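Local coordinates for protein kinase A regulatory subunit, putative (Trypanosoma cruzi, PDB 6FTF) that serves as the regulatory subunit of a cAMP-independent protein kinase A and binds the nucleoside analogue 7-cyano-7-deazainosine in two pockets, at residues A[29-32]-A[33-36]; A[41-44]-A[45-48]; A[101-104]-A[105-109]; A[134-137]-A[138-142]. One frame throughout, in Å; residues are numbered along the deposited sequence.

Contact 1 of 4, residues A[29-32]-A[33-36]; sequences SEDE and MNLI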
loop_
_atom_site.group_PDB
_atom_site.type_symbol
_atom_site.label_atom_id
_atom_site.label_comp_id
_atom_site.label_asym_id
_atom_site.label_seq_id
_atom_site.Cartn_x
_atom_site.Cartn_y
_atom_site.Cartn_z
ATOM N N SER A 29 -21.085 -16.089 -2.076
ATOM C CA SER A 29 -21.959 -15.668 -1.004
ATOM C C SER A 29 -21.557 -14.264 -0.546
ATOM O O SER A 29 -20.463 -13.770 -0.843
ATOM C CB SER A 29 -21.822 -16.630 0.168
ATOM O OG SER A 29 -20.550 -16.446 0.755
ATOM N N GLU A 30 -22.435 -13.619 0.220
ATOM C CA GLU A 30 -22.094 -12.319 0.774
ATOM C C GLU A 30 -20.853 -12.406 1.651
ATOM O O GLU A 30 -19.983 -11.534 1.591
ATOM C CB GLU A 30 -23.272 -11.773 1.577
ATOM C CG GLU A 30 -23.080 -10.329 2.015
ATOM C CD GLU A 30 -24.215 -9.823 2.879
ATOM O OE1 GLU A 30 -23.952 -9.407 4.028
ATOM O OE2 GLU A 30 -25.373 -9.850 2.412
ATOM N N ASP A 31 -20.747 -13.461 2.464
ATOM C CA ASP A 31 -19.589 -13.611 3.340
ATOM C C ASP A 31 -18.312 -13.827 2.533
ATOM O O ASP A 31 -17.261 -13.286 2.889
ATOM C CB ASP A 31 -19.809 -14.763 4.332
ATOM C CG ASP A 31 -20.748 -14.401 5.482
ATOM O OD1 ASP A 31 -20.749 -13.241 5.945
ATOM O OD2 ASP A 31 -21.476 -15.304 5.950
ATOM N N GLU A 32 -18.376 -14.604 1.448
ATOM C CA GLU A 32 -17.201 -14.757 0.586
ATOM C C GLU A 32 -16.816 -13.434 -0.056
ATOM O O GLU A 32 -15.630 -13.085 -0.122
ATOM C CB GLU A 32 -17.446 -15.792 -0.513
ATOM C CG GLU A 32 -17.464 -17.221 -0.034
ATOM C CD GLU A 32 -17.995 -18.190 -1.081
ATOM O OE1 GLU A 32 -18.786 -17.800 -1.966
ATOM O OE2 GLU A 32 -17.614 -19.380 -1.016
ATOM N N MET A 33 -17.801 -12.692 -0.573
ATOM C CA MET A 33 -17.511 -11.387 -1.155
ATOM C C MET A 33 -16.831 -10.490 -0.140
ATOM O O MET A 33 -15.838 -9.824 -0.458
ATOM C CB MET A 33 -18.799 -10.732 -1.656
ATOM C CG MET A 33 -19.327 -11.338 -2.926
ATOM S SD MET A 33 -18.128 -11.222 -4.262
ATOM C CE MET A 33 -18.092 -9.467 -4.568
ATOM N N ASN A 34 -17.338 -10.457 1.092
ATOM C CA ASN A 34 -16.726 -9.605 2.106
ATOM C C ASN A 34 -15.269 -9.984 2.342
ATOM O O ASN A 34 -14.399 -9.112 2.435
ATOM C CB ASN A 34 -17.507 -9.696 3.414
ATOM C CG ASN A 34 -18.879 -9.070 3.309
ATOM O OD1 ASN A 34 -19.154 -8.296 2.391
ATOM N ND2 ASN A 34 -19.751 -9.406 4.249
ATOM N N LEU A 35 -14.992 -11.284 2.478
ATOM C CA LEU A 35 -13.634 -11.750 2.728
ATOM C C LEU A 35 -12.708 -11.360 1.589
ATOM O O LEU A 35 -11.627 -10.793 1.804
ATOM C CB LEU A 35 -13.663 -13.270 2.922
ATOM C CG LEU A 35 -12.346 -13.990 3.231
ATOM C CD1 LEU A 35 -12.656 -15.387 3.664
ATOM C CD2 LEU A 35 -11.364 -14.064 2.073
ATOM N N ILE A 36 -13.114 -11.666 0.363
ATOM C CA ILE A 36 -12.238 -11.438 -0.779
ATOM C C ILE A 36 -12.042 -9.950 -0.998
ATOM O O ILE A 36 -10.924 -9.485 -1.245
ATOM C CB ILE A 36 -12.801 -12.113 -2.038
ATOM C CG1 ILE A 36 -12.927 -13.619 -1.839
ATOM C CG2 ILE A 36 -11.936 -11.812 -3.204
ATOM C CD1 ILE A 36 -13.812 -14.266 -2.842
#

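Contact 2 of 4, residues A[41-44]-A[45-48]; sequences THNV and LFSF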
loop_
_atom_site.group_PDB
_atom_site.type_symbol
_atom_site.label_atom_id
_atom_site.label_comp_id
_atom_site.label_asym_id
_atom_site.label_seq_id
_atom_site.Cartn_x
_atom_site.Cartn_y
_atom_site.Cartn_z
ATOM N N THR A 41 -8.887 -4.856 -1.177
ATOM C CA THR A 41 -8.778 -3.440 -0.851
ATOM C C THR A 41 -7.561 -3.118 0.003
ATOM O O THR A 41 -7.228 -1.930 0.154
ATOM C CB THR A 41 -10.044 -2.904 -0.189
ATOM O OG1 THR A 41 -10.275 -3.600 1.026
ATOM C CG2 THR A 41 -11.263 -3.032 -1.108
ATOM N N HIS A 42 -6.887 -4.115 0.559
ATOM C CA HIS A 42 -5.650 -3.871 1.283
ATOM C C HIS A 42 -4.414 -4.284 0.505
ATOM O O HIS A 42 -3.302 -4.098 0.998
ATOM C CB HIS A 42 -5.683 -4.578 2.644
ATOM C CG HIS A 42 -6.679 -3.977 3.577
ATOM N ND1 HIS A 42 -8.026 -4.262 3.514
ATOM C CD2 HIS A 42 -6.536 -3.055 4.559
ATOM C CE1 HIS A 42 -8.666 -3.564 4.436
ATOM N NE2 HIS A 42 -7.785 -2.825 5.086
ATOM N N ASN A 43 -4.571 -4.807 -0.701
ATOM C CA ASN A 43 -3.446 -5.231 -1.521
ATOM C C ASN A 43 -3.175 -4.190 -2.595
ATOM O O ASN A 43 -4.083 -3.790 -3.326
ATOM C CB ASN A 43 -3.733 -6.594 -2.153
ATOM C CG ASN A 43 -2.561 -7.108 -2.946
ATOM O OD1 ASN A 43 -2.232 -6.570 -4.000
ATOM N ND2 ASN A 43 -1.920 -8.163 -2.461
ATOM N N VAL A 44 -1.920 -3.767 -2.700
ATOM C CA VAL A 44 -1.580 -2.621 -3.536
ATOM C C VAL A 44 -1.890 -2.812 -5.014
ATOM O O VAL A 44 -1.995 -1.812 -5.738
ATOM C CB VAL A 44 -0.108 -2.203 -3.371
ATOM C CG1 VAL A 44 0.209 -1.915 -1.923
ATOM C CG2 VAL A 44 0.829 -3.244 -3.983
ATOM N N LEU A 45 -2.011 -4.044 -5.506
ATOM C CA LEU A 45 -2.278 -4.244 -6.928
ATOM C C LEU A 45 -3.651 -3.750 -7.342
ATOM O O LEU A 45 -3.888 -3.576 -8.541
ATOM C CB LEU A 45 -2.180 -5.726 -7.279
ATOM C CG LEU A 45 -0.794 -6.342 -7.144
ATOM C CD1 LEU A 45 -0.861 -7.850 -7.258
ATOM C CD2 LEU A 45 0.171 -5.775 -8.177
ATOM N N PHE A 46 -4.550 -3.522 -6.389
ATOM C CA PHE A 46 -5.929 -3.129 -6.666
ATOM C C PHE A 46 -6.234 -1.718 -6.182
ATOM O O PHE A 46 -7.400 -1.324 -6.134
ATOM C CB PHE A 46 -6.884 -4.150 -6.042
ATOM C CG PHE A 46 -6.533 -5.572 -6.386
ATOM C CD1 PHE A 46 -6.998 -6.174 -7.536
ATOM C CD2 PHE A 46 -5.685 -6.280 -5.574
ATOM C CE1 PHE A 46 -6.636 -7.472 -7.845
ATOM C CE2 PHE A 46 -5.317 -7.578 -5.877
ATOM C CZ PHE A 46 -5.785 -8.166 -7.010
ATOM N N SER A 47 -5.196 -0.937 -5.878
ATOM C CA SER A 47 -5.336 0.313 -5.142
ATOM C C SER A 47 -6.306 1.289 -5.787
ATOM O O SER A 47 -6.985 2.038 -5.070
ATOM C CB SER A 47 -3.986 1.017 -5.019
ATOM O OG SER A 47 -3.089 0.266 -4.242
ATOM N N PHE A 48 -6.310 1.391 -7.111
ATOM C CA PHE A 48 -7.077 2.428 -7.788
ATOM C C PHE A 48 -8.327 1.897 -8.484
ATOM O O PHE A 48 -8.934 2.609 -9.283
ATOM C CB PHE A 48 -6.150 3.299 -8.656
ATOM C CG PHE A 48 -5.128 4.028 -7.818
ATOM C CD1 PHE A 48 -5.492 5.167 -7.103
ATOM C CD2 PHE A 48 -3.848 3.513 -7.633
ATOM C CE1 PHE A 48 -4.604 5.794 -6.262
ATOM C CE2 PHE A 48 -2.950 4.139 -6.799
ATOM C CZ PHE A 48 -3.320 5.287 -6.107
#

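Contact 3 of 4, residues A[101-104]-A[105-109]; sequences YLKT and EGTAV. With 7CI (7-cyano-7-deazainosine), chain F.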
loop_
_atom_site.group_PDB
_atom_site.type_symbol
_atom_site.label_atom_id
_atom_site.label_comp_id
_atom_site.label_asym_id
_atom_site.label_seq_id
_atom_site.Cartn_x
_atom_site.Cartn_y
_atom_site.Cartn_z
ATOM N N TYR A 101 12.554 -13.744 0.015
ATOM C CA TYR A 101 11.428 -12.946 0.478
ATOM C C TYR A 101 10.402 -13.897 1.069
ATOM O O TYR A 101 10.357 -15.071 0.700
ATOM C CB TYR A 101 10.810 -12.176 -0.691
ATOM C CG TYR A 101 9.825 -11.097 -0.321
ATOM C CD1 TYR A 101 10.250 -9.803 -0.054
ATOM C CD2 TYR A 101 8.465 -11.352 -0.289
ATOM C CE1 TYR A 101 9.346 -8.806 0.262
ATOM C CE2 TYR A 101 7.554 -10.365 0.026
ATOM C CZ TYR A 101 8.002 -9.093 0.296
ATOM O OH TYR A 101 7.104 -8.094 0.614
ATOM N N LEU A 102 9.594 -13.392 1.997
ATOM C CA LEU A 102 8.528 -14.176 2.614
ATOM C C LEU A 102 7.192 -13.503 2.324
ATOM O O LEU A 102 6.964 -12.360 2.739
ATOM C CB LEU A 102 8.724 -14.291 4.126
ATOM C CG LEU A 102 7.646 -15.099 4.862
ATOM C CD1 LEU A 102 7.784 -16.571 4.567
ATOM C CD2 LEU A 102 7.679 -14.843 6.360
ATOM N N LYS A 103 6.310 -14.211 1.623
ATOM C CA LYS A 103 4.958 -13.745 1.345
ATOM C C LYS A 103 4.010 -14.226 2.438
ATOM O O LYS A 103 3.989 -15.419 2.773
ATOM C CB LYS A 103 4.476 -14.278 -0.008
ATOM C CG LYS A 103 5.148 -13.622 -1.229
ATOM C CD LYS A 103 4.542 -12.264 -1.562
ATOM C CE LYS A 103 5.238 -11.582 -2.729
ATOM N NZ LYS A 103 4.499 -10.375 -3.138
ATOM N N THR A 104 3.234 -13.304 2.994
ATOM C CA THR A 104 2.359 -13.589 4.122
ATOM C C THR A 104 0.916 -13.257 3.745
ATOM O O THR A 104 0.595 -12.925 2.601
ATOM C CB THR A 104 2.842 -12.828 5.360
ATOM O OG1 THR A 104 2.814 -11.429 5.080
ATOM C CG2 THR A 104 4.269 -13.237 5.732
ATOM N N GLU A 105 0.028 -13.364 4.713
ATOM C CA GLU A 105 -1.382 -13.222 4.412
ATOM C C GLU A 105 -1.664 -11.860 3.789
ATOM O O GLU A 105 -1.133 -10.822 4.216
ATOM C CB GLU A 105 -2.231 -13.438 5.669
ATOM C CG GLU A 105 -1.860 -12.581 6.856
ATOM C CD GLU A 105 -0.748 -13.157 7.740
ATOM O OE1 GLU A 105 -0.550 -12.586 8.832
ATOM O OE2 GLU A 105 -0.073 -14.153 7.376
ATOM N N GLY A 106 -2.533 -11.867 2.788
ATOM C CA GLY A 106 -2.949 -10.668 2.100
ATOM C C GLY A 106 -2.098 -10.279 0.921
ATOM O O GLY A 106 -2.506 -9.397 0.146
ATOM N N THR A 107 -0.936 -10.881 0.775
ATOM C CA THR A 107 -0.025 -10.554 -0.307
ATOM C C THR A 107 -0.334 -11.388 -1.540
ATOM O O THR A 107 -1.084 -12.372 -1.495
ATOM C CB THR A 107 1.438 -10.734 0.103
ATOM O OG1 THR A 107 1.763 -12.113 0.276
ATOM C CG2 THR A 107 1.747 -9.941 1.368
ATOM N N ALA A 108 0.256 -10.974 -2.649
ATOM C CA ALA A 108 0.050 -11.586 -3.952
ATOM C C ALA A 108 1.311 -12.274 -4.447
ATOM O O ALA A 108 2.433 -11.822 -4.182
ATOM C CB ALA A 108 -0.292 -10.501 -4.978
ATOM N N VAL A 109 1.124 -13.342 -5.220
ATOM C CA VAL A 109 2.189 -13.919 -6.031
ATOM C C VAL A 109 1.687 -14.115 -7.452
ATOM O O VAL A 109 0.512 -14.421 -7.688
ATOM C CB VAL A 109 2.780 -15.236 -5.474
ATOM C CG1 VAL A 109 3.547 -14.966 -4.182
ATOM C CG2 VAL A 109 1.701 -16.294 -5.290
HETATM C C1 7CI F . 7.372 -13.019 -6.234
HETATM N N1 7CI F . 8.739 -12.421 -6.347
HETATM O O1 7CI F . 7.427 -14.355 -6.710
HETATM C C2 7CI F . 9.279 -11.613 -5.431
HETATM N N2 7CI F . 8.761 -11.123 -4.277
HETATM O O2 7CI F . 5.154 -12.353 -6.460
HETATM C C3 7CI F . 9.523 -10.293 -3.542
HETATM N N3 7CI F . 10.818 -9.954 -3.956
HETATM O O3 7CI F . 5.194 -12.911 -9.015
HETATM C C4 7CI F . 11.347 -10.435 -5.112
HETATM N N4 7CI F . 12.925 -11.982 -8.655
HETATM C C5 7CI F . 10.591 -11.297 -5.907
HETATM O O5 7CI F . 12.520 -10.066 -5.412
HETATM C C6 7CI F . 10.809 -11.997 -7.155
HETATM C C7 7CI F . 9.608 -12.694 -7.353
HETATM C C8 7CI F . 11.967 -11.989 -7.974
HETATM C C9 7CI F . 6.386 -12.328 -7.057
HETATM C C10 7CI F . 6.417 -13.072 -8.286
HETATM C C11 7CI F . 6.540 -14.501 -7.797
HETATM C C12 7CI F . 7.142 -15.502 -8.881
HETATM O O4 7CI F . 8.300 -14.943 -9.464
HETATM O O HOH W 1 0.848 -10.064 5.848
#

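Contact 4 of 4, residues A[134-137]-A[138-142]; sequences WVLD and RDTYR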
loop_
_atom_site.group_PDB
_atom_site.type_symbol
_atom_site.label_atom_id
_atom_site.label_comp_id
_atom_site.label_asym_id
_atom_site.label_seq_id
_atom_site.Cartn_x
_atom_site.Cartn_y
_atom_site.Cartn_z
ATOM N N TRP A 134 -6.919 -17.045 -3.180
ATOM C CA TRP A 134 -7.916 -16.730 -4.192
ATOM C C TRP A 134 -7.178 -16.392 -5.484
ATOM O O TRP A 134 -6.193 -15.642 -5.469
ATOM C CB TRP A 134 -8.822 -15.588 -3.726
ATOM C CG TRP A 134 -9.679 -16.021 -2.582
ATOM C CD1 TRP A 134 -9.390 -15.899 -1.240
ATOM C CD2 TRP A 134 -10.927 -16.722 -2.653
ATOM N NE1 TRP A 134 -10.397 -16.456 -0.492
ATOM C CE2 TRP A 134 -11.349 -16.964 -1.333
ATOM C CE3 TRP A 134 -11.742 -17.144 -3.701
ATOM C CZ2 TRP A 134 -12.546 -17.611 -1.042
ATOM C CZ3 TRP A 134 -12.926 -17.784 -3.409
ATOM C CH2 TRP A 134 -13.316 -18.018 -2.089
ATOM N N VAL A 135 -7.641 -16.954 -6.590
ATOM C CA VAL A 135 -6.875 -17.001 -7.830
ATOM C C VAL A 135 -7.624 -16.290 -8.943
ATOM O O VAL A 135 -8.804 -16.561 -9.185
ATOM C CB VAL A 135 -6.566 -18.451 -8.228
ATOM C CG1 VAL A 135 -5.556 -18.493 -9.390
ATOM C CG2 VAL A 135 -6.082 -19.242 -7.019
ATOM N N LEU A 136 -6.913 -15.404 -9.636
ATOM C CA LEU A 136 -7.451 -14.612 -10.735
ATOM C C LEU A 136 -6.759 -14.994 -12.036
ATOM O O LEU A 136 -5.552 -15.233 -12.061
ATOM C CB LEU A 136 -7.229 -13.121 -10.472
ATOM C CG LEU A 136 -7.911 -12.149 -11.424
ATOM C CD1 LEU A 136 -9.424 -12.234 -11.303
ATOM C CD2 LEU A 136 -7.457 -10.731 -11.150
ATOM N N ASP A 137 -7.532 -15.056 -13.111
ATOM C CA ASP A 137 -7.005 -15.382 -14.427
ATOM C C ASP A 137 -6.298 -14.186 -15.062
ATOM O O ASP A 137 -6.555 -13.022 -14.741
ATOM C CB ASP A 137 -8.151 -15.853 -15.329
ATOM C CG ASP A 137 -9.121 -14.730 -15.669
ATOM O OD1 ASP A 137 -9.949 -14.362 -14.803
ATOM O OD2 ASP A 137 -9.021 -14.187 -16.799
ATOM N N ARG A 138 -5.433 -14.508 -16.027
ATOM C CA ARG A 138 -4.622 -13.505 -16.711
ATOM C C ARG A 138 -5.475 -12.450 -17.398
ATOM O O ARG A 138 -5.176 -11.257 -17.312
ATOM C CB ARG A 138 -3.722 -14.197 -17.731
ATOM C CG ARG A 138 -2.971 -13.267 -18.668
ATOM C CD ARG A 138 -1.947 -14.111 -19.426
ATOM N NE ARG A 138 -1.067 -13.387 -20.330
ATOM C CZ ARG A 138 -0.099 -13.980 -21.026
ATOM N NH1 ARG A 138 0.096 -15.291 -20.911
ATOM N NH2 ARG A 138 0.674 -13.271 -21.834
ATOM N N ASP A 139 -6.506 -12.864 -18.135
ATOM C CA ASP A 139 -7.252 -11.891 -18.929
ATOM C C ASP A 139 -7.970 -10.897 -18.034
ATOM O O ASP A 139 -8.004 -9.700 -18.333
ATOM C CB ASP A 139 -8.240 -12.583 -19.873
ATOM C CG ASP A 139 -7.554 -13.276 -21.053
ATOM O OD1 ASP A 139 -6.345 -13.058 -21.268
ATOM O OD2 ASP A 139 -8.243 -14.034 -21.777
ATOM N N THR A 140 -8.532 -11.357 -16.918
ATOM C CA THR A 140 -9.171 -10.404 -16.030
ATOM C C THR A 140 -8.145 -9.462 -15.425
ATOM O O THR A 140 -8.400 -8.263 -15.304
ATOM C CB THR A 140 -9.985 -11.109 -14.944
ATOM O OG1 THR A 140 -10.941 -11.968 -15.569
ATOM C CG2 THR A 140 -10.716 -10.114 -14.097
ATOM N N TYR A 141 -6.992 -9.990 -15.008
ATOM C CA TYR A 141 -5.948 -9.112 -14.500
ATOM C C TYR A 141 -5.571 -8.059 -15.546
ATOM O O TYR A 141 -5.531 -6.858 -15.258
ATOM C CB TYR A 141 -4.707 -9.899 -14.046
ATOM C CG TYR A 141 -3.652 -8.926 -13.576
ATOM C CD1 TYR A 141 -3.755 -8.285 -12.341
ATOM C CD2 TYR A 141 -2.614 -8.549 -14.414
ATOM C CE1 TYR A 141 -2.815 -7.330 -11.947
ATOM C CE2 TYR A 141 -1.680 -7.592 -14.030
ATOM C CZ TYR A 141 -1.794 -6.993 -12.804
ATOM O OH TYR A 141 -0.869 -6.032 -12.445
ATOM N N ARG A 142 -5.303 -8.489 -16.782
ATOM C CA ARG A 142 -4.809 -7.541 -17.779
ATOM C C ARG A 142 -5.874 -6.546 -18.206
ATOM O O ARG A 142 -5.551 -5.384 -18.489
ATOM C CB ARG A 142 -4.250 -8.272 -18.997
ATOM C CG ARG A 142 -3.018 -9.093 -18.661
ATOM C CD ARG A 142 -2.341 -9.699 -19.867
ATOM N NE ARG A 142 -1.713 -8.683 -20.715
ATOM C CZ ARG A 142 -2.067 -8.403 -21.970
ATOM N NH1 ARG A 142 -3.048 -9.066 -22.572
ATOM N NH2 ARG A 142 -1.421 -7.454 -22.636
#

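Contact 1 of 4, residues A[29-32]-A[33-36]
Met33 gives its backbone N-H to Ser29 O over 2.9 Å, the first of four i to i+4 bonds that wind 29-36 into the opening turns of helix 30-42. Next comes Asn34, whose N bonds to Glu30 O at 2.9 Å. Its amide folds back over that same carbonyl, with CG 3.2 Å from Glu30 O, because CG lies beside the backbone N (chi1 -68°). The ND2 end then passes 4.1 Å from Glu30 CG, and the amide and carboxylate planes are turned 57° apart; this is a grazing encounter of exposed side chains with no polar bond between them. Leu35 N follows with a slightly longer bond, 3.1 Å to Asp31 O. Last is Ile36, whose N is held by Glu32 O at 2.9 Å while its CG1 branch rides 3.2 Å from the same oxygen. Ile36 is the buried residue of the group: its side chain turns inward against Ala58 of helix 51-60 and Trp134 of strand 130-137. At the open end of the spiral, Ser29 OG accepts from Glu32 N at 2.9 Å, and Glu32 OE1 in turn accepts from Ser29 N, which reaches it on the anti side, 28° out of the carboxylate plane. The pair satisfies Glu32 N-H, in the first turn, and ties the N-cap's own N-H to the Glu32 carboxylate, the classic capping box at a helix N-terminus.

Contact 2 of 4, residues A[41-44]-A[45-48]
The Phe46 ring meets Asn43 at its edge: Asn43 CB lies in the ring plane, 4.0 Å from CD2, while Leu45 CB sits over one face, shifted toward the rim and 3.8 Å above the plane. The amide of Asn43 is the second flat group. It is inclined 64° to the ring and brings OD1 to 3.7 Å from Phe46 CE2. That oxygen has a stronger partner in Leu45 N, which donates to it over 2.9 Å on a fairly straight path (162° at the hydrogen). The bond closes an Asx turn, made possible by CG standing opposite the backbone N (chi1 -177°), and Leu45 runs alongside the amide in the same direction. Next, Asn43 O accepts from Phe46 N at 3.1 Å, so side chain and main chain of one asparagine hold successive N-H groups. Val44 O is gripped by Ser47 OG at 2.8 Å, with the hydroxyl well off the end of the carbonyl; Ser47 N adds a weak bond to the same oxygen. These short i to i+3 links are those of a 3-10 turn, and with helices 30-42 and 51-60 at its ends it is consistent with the N3A motif of cyclic nucleotide-binding domains. Phe46 and Leu45 press on Leu83 of strand 82-86, Leu45 also meets strand 108-109, and Val44 packs against Met266 and Cys267 of helix 264-268, in the second nucleotide-binding domain.

Contact 3 of 4, residues A[101-104]-A[105-109]
Thr104 and Thr107 close a type II beta turn that links strands 98-103 and 108-109 of the cyclic nucleotide-binding domain, a beta jelly roll of the cupin type. Hydrogen bonding comes first. Thr104 O accepts twice from Thr107, from N at 3.1 Å and from OG1 at 2.7 Å, the hydroxyl lying in the carbonyl plane on a lone pair. Within the turn Gly106 takes a positive phi of 89°, where a side chain would collide with the preceding carbonyl oxygen. The next grip is charged: Lys103 NZ donates to Ala108 O over 2.7 Å and also bonds to Tyr172 OH. A bend at chi2 (-80°) carries the lysine chain obliquely past Thr107, with CD nearest OG1, to the carbonyl of Ala108. Apolar contact is made by Lys103 CG, 3.6 Å from Val109 CG1, as the two side chains slide past each other in opposite directions. Ligand contacts form the third group. C3, at the rim of the tilted base of 7-cyano-7-deazainosine, sits over one face of the Tyr101 ring, 3.3 Å from CG, and Val109 CA approaches ligand O2 at 3.4 Å. These segments thus supply one wall of the pocket, whose polar grip is completed by Glu111, Glu113, Gly110, Ala122 and Lys95. At the turn's outer rim a water sits a short 2.5 Å from Thr104 OG1 and donates to Glu105 O at 2.7 Å.

Contact 4 of 4, residues A[134-137]-A[138-142]
Asp137 and Thr140 meet through both carboxylate oxygens. Thr140 OG1 donates over 2.7 Å to Asp137 OD1, which accepts through its syn lone pair, and Thr140 N reaches Asp137 OD2 at 2.9 Å from above the carboxylate plane, 47° out of it. The aspartate can do this because CG stands between its own backbone N and carbonyl carbon (chi1 68°), which swings the group over the start of the helix. Its main chain takes part too, as Asp137 O accepts from Tyr141 N at 3.1 Å. Beside this polar knot Leu136 supplies the apolar half: its side chain and that of Thr140 cross at about a right angle, CD1 touches Thr140 CG2 at 3.7 Å, and CD2 rests 4.1 Å from Tyr141 CB. Asp137 is thus the N-cap of helix 138-145, where strand 130-137 of the beta fold gives way to helix with the short axes turned 78° from each other. The N-terminal end of the helix would probably stabilise the aspartate's negative charge, though Asp139 OD2, 5.0 Å from Asp137 OD2, may work against it. Further out, Thr140 OG1 also bonds to Tyr21 OH. Separately, Arg138, extended along its chain, ties the helix start to the rest of the domain by a salt bridge with Asp117. Tyr141 lies against Leu114 and Met115 of helix 111-116, and against Leu83 of strand 82-86.

How the contacts relate
Contact 1 lies at the surface, contact 2 is buried, and contacts 3 and 4 are half sunk. Contacts 1 and 2 share helix 30-42, their centres about 17 Å apart: one begins it, the other takes in its last residues and the turn beyond. Contacts 3 and 4 reach the same sheet, through strands 108-109 and 130-137. Contacts 1 and 4 both cap a helix, but serine and glutamate pair reciprocally in the first, whereas aspartate works with a threonine in the second. They also touch, Leu35 CD2 packing 3.6 Å from Trp134 NE1. Contact 2 reaches contact 3 through a probable hydrogen bond, Asn43 ND2 to Gly106 O at 2.9 Å. Contact 3 alone adds direct ligand contacts.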